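Local coordinates for glucose-6-phosphate 1-dehydrogenase (Kluyveromyces lactis, PDB 7E6I), which oxidises D-glucose 6-phosphate to 6-phospho-D-glucono-1,5-lactone with NADP(+), the first step of the pentose phosphate pathway, at residues Y184-F198 and H245-P258. Sequence-based numbering, arbitrary orientation.
Sequences YLGKEMVKNLLLMRF and HLLQVLTLLTMERP. With BG6 (6-O-phosphono-beta-D-glucopyranose), chain B.
The Tyr-184 ring overlaps the imidazole of His-245 in an offset stack, planes 7° apart and centroids 4.2 Å from each other. His-245 CB sits over the middle of the tyrosine ring in a CH-pi contact, while Lys-187 CE lies across the opposite face, nearer the rim. With CG of His-245 anti to its carbonyl carbon (chi1 -56°), the imidazole lies against Tyr-184 and its NE2 reaches glucose 6-phosphate O1, a 2.8 Å hydrogen bond; ND1 is hydrogen-bonded to Asp-182 OD1. His-245 is probably the proton acceptor, as in related enzymes, consistent with its bond to the C1 hydroxyl. At the substrate's other end, Lys-187 NZ, from the N-cap of helix 188-191, donates to phosphate O3P (2.6 Å). Behind the pocket, helix 193-198 runs beside helix 245-254 at 27°, axes 9.6 Å apart, joining the segment that follows the last strand of the parallel Rossmann sheet to a helix packed on the large mixed sheet of the C-terminal domain. Val-190 CG1 meets Leu-252 CD1 (3.5 Å), and Leu-193 CD1 reaches Val-249, Leu-252 and Leu-253; Ile-348 of strand 345-352 touches Leu-193, Val-249 and Leu-253. Leu-194 CD2 rests against Met-255 SD. Arg-197 NH1 and NH2 both grip the carbonyl O of Met-255, the first residue beyond helix 245-254, NH2 at 2.8 Å, and NH1 also donates to Leu-252 O from above its carbonyl plane. Leu-253 O, which accepts from Trp-207 NE1, lies over one guanidinium face without bonding it, Phe-198 CZ over the other; a leucine in place of Arg-197 would probably leave the Met-255 and Leu-252 carbonyls without these donors. Arg-257 CB lies over the other face of the Phe-198 ring, and the Arg-257 chain, bent at chi3, brings NH2 into a hydrogen bond with Phe-198 O (3.2 Å).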
loop_
_atom_site.group_PDB
_atom_site.type_symbol
_atom_site.label_atom_id
_atom_site.label_comp_id
_atom_site.label_asym_id
_atom_site.label_seq_id
_atom_site.Cartn_x
_atom_site.Cartn_y
_atom_site.Cartn_z
ATOM N N TYR A 184 -1.284 0.786 1.020
ATOM C CA TYR A 184 -1.841 1.662 -0.014
ATOM C C TYR A 184 -3.288 1.313 -0.338
ATOM O O TYR A 184 -4.098 2.210 -0.622
ATOM C CB TYR A 184 -0.993 1.597 -1.281
ATOM C CG TYR A 184 0.091 2.642 -1.303
ATOM C CD1 TYR A 184 0.914 2.839 -0.187
ATOM C CD2 TYR A 184 0.284 3.448 -2.420
ATOM C CE1 TYR A 184 1.908 3.805 -0.194
ATOM C CE2 TYR A 184 1.268 4.413 -2.442
ATOM C CZ TYR A 184 2.082 4.587 -1.332
ATOM O OH TYR A 184 3.065 5.556 -1.358
ATOM N N LEU A 185 -3.635 0.023 -0.293
ATOM C CA LEU A 185 -4.986 -0.445 -0.541
ATOM C C LEU A 185 -5.985 0.073 0.487
ATOM O O LEU A 185 -7.189 -0.141 0.305
ATOM C CB LEU A 185 -4.996 -1.974 -0.571
ATOM C CG LEU A 185 -4.169 -2.612 -1.690
ATOM C CD1 LEU A 185 -4.389 -4.115 -1.739
ATOM C CD2 LEU A 185 -4.530 -1.992 -3.021
ATOM N N GLY A 186 -5.539 0.757 1.539
ATOM C CA GLY A 186 -6.471 1.366 2.470
ATOM C C GLY A 186 -6.600 2.873 2.338
ATOM O O GLY A 186 -7.359 3.491 3.093
ATOM N N LYS A 187 -5.860 3.474 1.400
ATOM C CA LYS A 187 -5.909 4.917 1.191
ATOM C C LYS A 187 -7.172 5.306 0.437
ATOM O O LYS A 187 -7.578 4.634 -0.514
ATOM C CB LYS A 187 -4.684 5.384 0.411
ATOM C CG LYS A 187 -3.370 5.254 1.162
ATOM C CD LYS A 187 -2.216 5.825 0.353
ATOM C CE LYS A 187 -0.883 5.529 1.023
ATOM N NZ LYS A 187 -0.474 6.576 2.018
ATOM N N GLU A 188 -7.788 6.413 0.865
ATOM C CA GLU A 188 -9.104 6.788 0.361
ATOM C C GLU A 188 -9.111 6.857 -1.158
ATOM O O GLU A 188 -9.959 6.248 -1.814
ATOM C CB GLU A 188 -9.524 8.125 0.973
ATOM C CG GLU A 188 -10.705 8.800 0.305
ATOM C CD GLU A 188 -12.044 8.098 0.561
ATOM O OE1 GLU A 188 -12.123 7.250 1.478
ATOM O OE2 GLU A 188 -13.024 8.402 -0.167
ATOM N N MET A 189 -8.134 7.551 -1.744
ATOM C CA MET A 189 -8.163 7.742 -3.190
ATOM C C MET A 189 -7.828 6.455 -3.934
ATOM O O MET A 189 -8.333 6.235 -5.040
ATOM C CB MET A 189 -7.216 8.871 -3.598
ATOM C CG MET A 189 -7.358 9.302 -5.055
ATOM S SD MET A 189 -8.910 10.175 -5.411
ATOM C CE MET A 189 -9.045 11.185 -3.955
ATOM N N VAL A 190 -6.994 5.585 -3.362
ATOM C CA VAL A 190 -6.800 4.292 -4.001
ATOM C C VAL A 190 -8.115 3.513 -4.032
ATOM O O VAL A 190 -8.448 2.875 -5.041
ATOM C CB VAL A 190 -5.677 3.504 -3.301
ATOM C CG1 VAL A 190 -5.504 2.127 -3.951
ATOM C CG2 VAL A 190 -4.374 4.285 -3.377
ATOM N N LYS A 191 -8.907 3.586 -2.946
ATOM C CA LYS A 191 -10.174 2.858 -2.888
ATOM C C LYS A 191 -11.225 3.404 -3.851
ATOM O O LYS A 191 -12.143 2.669 -4.222
ATOM C CB LYS A 191 -10.731 2.860 -1.461
ATOM C CG LYS A 191 -9.911 2.027 -0.483
ATOM C CD LYS A 191 -10.646 1.804 0.848
ATOM C CE LYS A 191 -10.762 3.087 1.666
ATOM N NZ LYS A 191 -11.815 2.967 2.722
ATOM N N ASN A 192 -11.116 4.658 -4.283
ATOM C CA ASN A 192 -12.063 5.195 -5.253
ATOM C C ASN A 192 -11.792 4.763 -6.697
ATOM O O ASN A 192 -12.645 5.013 -7.556
ATOM C CB ASN A 192 -12.049 6.725 -5.216
ATOM C CG ASN A 192 -12.415 7.291 -3.858
ATOM O OD1 ASN A 192 -13.221 6.719 -3.128
ATOM N ND2 ASN A 192 -11.832 8.436 -3.520
ATOM N N LEU A 193 -10.628 4.168 -7.002
ATOM C CA LEU A 193 -10.215 4.053 -8.398
ATOM C C LEU A 193 -11.181 3.202 -9.216
ATOM O O LEU A 193 -11.502 3.547 -10.360
ATOM C CB LEU A 193 -8.796 3.487 -8.498
ATOM C CG LEU A 193 -7.648 4.394 -8.044
ATOM C CD1 LEU A 193 -6.313 3.658 -8.126
ATOM C CD2 LEU A 193 -7.602 5.685 -8.839
ATOM N N LEU A 194 -11.637 2.076 -8.670
ATOM C CA LEU A 194 -12.440 1.160 -9.478
ATOM C C LEU A 194 -13.773 1.789 -9.868
ATOM O O LEU A 194 -14.206 1.706 -11.025
ATOM C CB LEU A 194 -12.659 -0.144 -8.722
ATOM C CG LEU A 194 -11.428 -1.043 -8.667
ATOM C CD1 LEU A 194 -11.774 -2.370 -8.026
ATOM C CD2 LEU A 194 -10.875 -1.254 -10.063
ATOM N N LEU A 195 -14.439 2.422 -8.912
ATOM C CA LEU A 195 -15.751 2.985 -9.208
ATOM C C LEU A 195 -15.613 4.209 -10.092
ATOM O O LEU A 195 -16.456 4.453 -10.961
ATOM C CB LEU A 195 -16.465 3.324 -7.905
ATOM C CG LEU A 195 -17.950 3.646 -7.921
ATOM C CD1 LEU A 195 -18.708 2.889 -9.032
ATOM C CD2 LEU A 195 -18.490 3.315 -6.524
ATOM N N MET A 196 -14.549 4.989 -9.876
ATOM C CA MET A 196 -14.258 6.139 -10.722
ATOM C C MET A 196 -14.171 5.751 -12.188
ATOM O O MET A 196 -14.767 6.408 -13.047
ATOM C CB MET A 196 -12.957 6.786 -10.276
ATOM C CG MET A 196 -12.774 8.218 -10.729
ATOM S SD MET A 196 -11.019 8.638 -10.718
ATOM C CE MET A 196 -10.340 7.226 -11.592
ATOM N N ARG A 197 -13.425 4.687 -12.506
ATOM C CA ARG A 197 -13.273 4.357 -13.922
ATOM C C ARG A 197 -14.443 3.520 -14.436
ATOM O O ARG A 197 -15.006 3.830 -15.489
ATOM C CB ARG A 197 -11.920 3.666 -14.202
ATOM C CG ARG A 197 -11.624 2.430 -13.393
ATOM C CD ARG A 197 -10.245 1.777 -13.721
ATOM N NE ARG A 197 -10.286 1.025 -14.976
ATOM C CZ ARG A 197 -9.845 -0.221 -15.135
ATOM N NH1 ARG A 197 -9.315 -0.884 -14.105
ATOM N NH2 ARG A 197 -9.920 -0.800 -16.337
ATOM N N PHE A 198 -14.835 2.467 -13.712
ATOM C CA PHE A 198 -15.901 1.588 -14.193
ATOM C C PHE A 198 -17.291 2.198 -14.049
ATOM O O PHE A 198 -18.211 1.813 -14.790
ATOM C CB PHE A 198 -15.853 0.236 -13.467
ATOM C CG PHE A 198 -14.673 -0.621 -13.853
ATOM C CD1 PHE A 198 -14.488 -1.016 -15.164
ATOM C CD2 PHE A 198 -13.738 -1.020 -12.900
ATOM C CE1 PHE A 198 -13.409 -1.787 -15.519
ATOM C CE2 PHE A 198 -12.652 -1.808 -13.246
ATOM C CZ PHE A 198 -12.493 -2.192 -14.566
ATOM N N HIS A 245 3.392 -1.327 -3.416
ATOM C CA HIS A 245 2.434 -0.220 -3.469
ATOM C C HIS A 245 2.110 0.195 -4.898
ATOM O O HIS A 245 0.945 0.185 -5.317
ATOM C CB HIS A 245 2.973 0.989 -2.705
ATOM C CG HIS A 245 3.336 0.691 -1.288
ATOM N ND1 HIS A 245 2.614 -0.188 -0.506
ATOM C CD2 HIS A 245 4.350 1.140 -0.515
ATOM C CE1 HIS A 245 3.161 -0.252 0.694
ATOM N NE2 HIS A 245 4.219 0.541 0.713
ATOM N N LEU A 246 3.133 0.594 -5.661
ATOM C CA LEU A 246 2.870 1.129 -6.994
ATOM C C LEU A 246 2.280 0.063 -7.916
ATOM O O LEU A 246 1.389 0.358 -8.725
ATOM C CB LEU A 246 4.157 1.722 -7.575
ATOM C CG LEU A 246 4.739 2.951 -6.838
ATOM C CD1 LEU A 246 5.593 3.809 -7.762
ATOM C CD2 LEU A 246 3.616 3.799 -6.197
ATOM N N LEU A 247 2.760 -1.180 -7.816
ATOM C CA LEU A 247 2.188 -2.242 -8.636
ATOM C C LEU A 247 0.718 -2.455 -8.300
ATOM O O LEU A 247 -0.106 -2.674 -9.196
ATOM C CB LEU A 247 2.972 -3.539 -8.457
ATOM C CG LEU A 247 2.523 -4.682 -9.376
ATOM C CD1 LEU A 247 2.554 -4.224 -10.839
ATOM C CD2 LEU A 247 3.387 -5.928 -9.179
ATOM N N GLN A 248 0.369 -2.376 -7.017
ATOM C CA GLN A 248 -1.029 -2.492 -6.614
ATOM C C GLN A 248 -1.891 -1.451 -7.319
ATOM O O GLN A 248 -2.902 -1.787 -7.944
ATOM C CB GLN A 248 -1.149 -2.334 -5.096
ATOM C CG GLN A 248 -0.816 -3.584 -4.297
ATOM C CD GLN A 248 -1.773 -4.734 -4.578
ATOM O OE1 GLN A 248 -2.862 -4.536 -5.108
ATOM N NE2 GLN A 248 -1.368 -5.940 -4.221
ATOM N N VAL A 249 -1.496 -0.175 -7.224
ATOM C CA VAL A 249 -2.218 0.898 -7.900
ATOM C C VAL A 249 -2.379 0.589 -9.383
ATOM O O VAL A 249 -3.471 0.706 -9.948
ATOM C CB VAL A 249 -1.492 2.237 -7.691
ATOM C CG1 VAL A 249 -2.078 3.305 -8.621
ATOM C CG2 VAL A 249 -1.556 2.650 -6.229
ATOM N N LEU A 250 -1.281 0.214 -10.043
ATOM C CA LEU A 250 -1.312 0.001 -11.489
ATOM C C LEU A 250 -2.284 -1.107 -11.832
ATOM O O LEU A 250 -3.023 -1.043 -12.823
ATOM C CB LEU A 250 0.095 -0.344 -11.984
ATOM C CG LEU A 250 0.255 -0.717 -13.455
ATOM C CD1 LEU A 250 -0.220 0.455 -14.347
ATOM C CD2 LEU A 250 1.710 -1.098 -13.752
ATOM N N THR A 251 -2.319 -2.107 -10.978
ATOM C CA THR A 251 -3.228 -3.227 -11.141
ATOM C C THR A 251 -4.690 -2.765 -11.086
ATOM O O THR A 251 -5.519 -3.170 -11.913
ATOM C CB THR A 251 -2.842 -4.234 -10.049
ATOM O OG1 THR A 251 -2.216 -5.364 -10.645
ATOM C CG2 THR A 251 -3.946 -4.650 -9.248
ATOM N N LEU A 252 -5.010 -1.862 -10.158
ATOM C CA LEU A 252 -6.353 -1.304 -10.095
ATOM C C LEU A 252 -6.688 -0.473 -11.329
ATOM O O LEU A 252 -7.863 -0.369 -11.694
ATOM C CB LEU A 252 -6.489 -0.470 -8.835
ATOM C CG LEU A 252 -6.345 -1.293 -7.559
ATOM C CD1 LEU A 252 -6.158 -0.393 -6.334
ATOM C CD2 LEU A 252 -7.568 -2.202 -7.407
ATOM N N LEU A 253 -5.685 0.138 -11.978
ATOM C CA LEU A 253 -5.928 0.967 -13.157
ATOM C C LEU A 253 -6.054 0.166 -14.440
ATOM O O LEU A 253 -6.609 0.678 -15.423
ATOM C CB LEU A 253 -4.794 1.974 -13.350
ATOM C CG LEU A 253 -4.605 3.036 -12.274
ATOM C CD1 LEU A 253 -3.207 3.680 -12.414
ATOM C CD2 LEU A 253 -5.709 4.086 -12.328
ATOM N N THR A 254 -5.531 -1.064 -14.473
ATOM C CA THR A 254 -5.482 -1.826 -15.713
ATOM C C THR A 254 -6.360 -3.072 -15.715
ATOM O O THR A 254 -6.598 -3.628 -16.794
ATOM C CB THR A 254 -4.034 -2.245 -16.035
ATOM O OG1 THR A 254 -3.501 -2.999 -14.941
ATOM C CG2 THR A 254 -3.131 -1.037 -16.280
ATOM N N MET A 255 -6.834 -3.539 -14.554
ATOM C CA MET A 255 -7.614 -4.773 -14.557
ATOM C C MET A 255 -8.921 -4.588 -15.310
ATOM O O MET A 255 -9.385 -3.467 -15.532
ATOM C CB MET A 255 -7.950 -5.235 -13.142
ATOM C CG MET A 255 -8.883 -4.294 -12.390
ATOM S SD MET A 255 -8.959 -4.616 -10.625
ATOM C CE MET A 255 -10.604 -5.350 -10.544
ATOM N N GLU A 256 -9.528 -5.711 -15.683
ATOM C CA GLU A 256 -10.896 -5.698 -16.190
ATOM C C GLU A 256 -11.888 -5.634 -15.031
ATOM O O GLU A 256 -11.529 -5.767 -13.852
ATOM C CB GLU A 256 -11.191 -6.932 -17.037
ATOM C CG GLU A 256 -10.241 -7.138 -18.212
ATOM C CD GLU A 256 -10.377 -6.064 -19.288
ATOM O OE1 GLU A 256 -11.527 -5.655 -19.602
ATOM O OE2 GLU A 256 -9.331 -5.633 -19.826
ATOM N N ARG A 257 -13.153 -5.436 -15.386
ATOM C CA ARG A 257 -14.196 -5.224 -14.391
ATOM C C ARG A 257 -14.495 -6.536 -13.675
ATOM O O ARG A 257 -14.668 -7.565 -14.328
ATOM C CB ARG A 257 -15.463 -4.675 -15.061
ATOM C CG ARG A 257 -16.696 -4.556 -14.155
ATOM C CD ARG A 257 -18.001 -4.451 -14.967
ATOM N NE ARG A 257 -17.957 -3.276 -15.825
ATOM C CZ ARG A 257 -18.421 -2.075 -15.478
ATOM N NH1 ARG A 257 -19.005 -1.906 -14.288
ATOM N NH2 ARG A 257 -18.310 -1.042 -16.323
ATOM N N PRO A 258 -14.538 -6.551 -12.354
ATOM C CA PRO A 258 -14.954 -7.779 -11.663
ATOM C C PRO A 258 -16.371 -8.151 -12.080
ATOM O O PRO A 258 -17.259 -7.298 -12.164
ATOM C CB PRO A 258 -14.853 -7.422 -10.174
ATOM C CG PRO A 258 -14.224 -6.052 -10.087
ATOM C CD PRO A 258 -14.166 -5.447 -11.449
HETATM C C1 BG6 B . 6.826 1.963 3.016
HETATM C C2 BG6 B . 8.257 2.152 2.514
HETATM O O1 BG6 B . 6.256 0.784 2.606
HETATM O O5 BG6 B . 5.969 3.072 2.481
HETATM C C3 BG6 B . 8.793 3.491 2.885
HETATM O O2 BG6 B . 9.127 1.130 3.019
HETATM C C4 BG6 B . 7.940 4.586 2.332
HETATM O O3 BG6 B . 10.130 3.666 2.345
HETATM C C5 BG6 B . 6.491 4.422 2.792
HETATM O O4 BG6 B . 8.477 5.844 2.760
HETATM C C6 BG6 B . 5.546 5.389 2.133
HETATM O O6 BG6 B . 4.245 5.128 2.627
HETATM P P BG6 B . 3.194 6.405 2.765
HETATM O O1P BG6 B . 3.233 7.001 1.371
HETATM O O2P BG6 B . 3.710 7.344 3.822
HETATM O O3P BG6 B . 1.783 5.977 3.165
#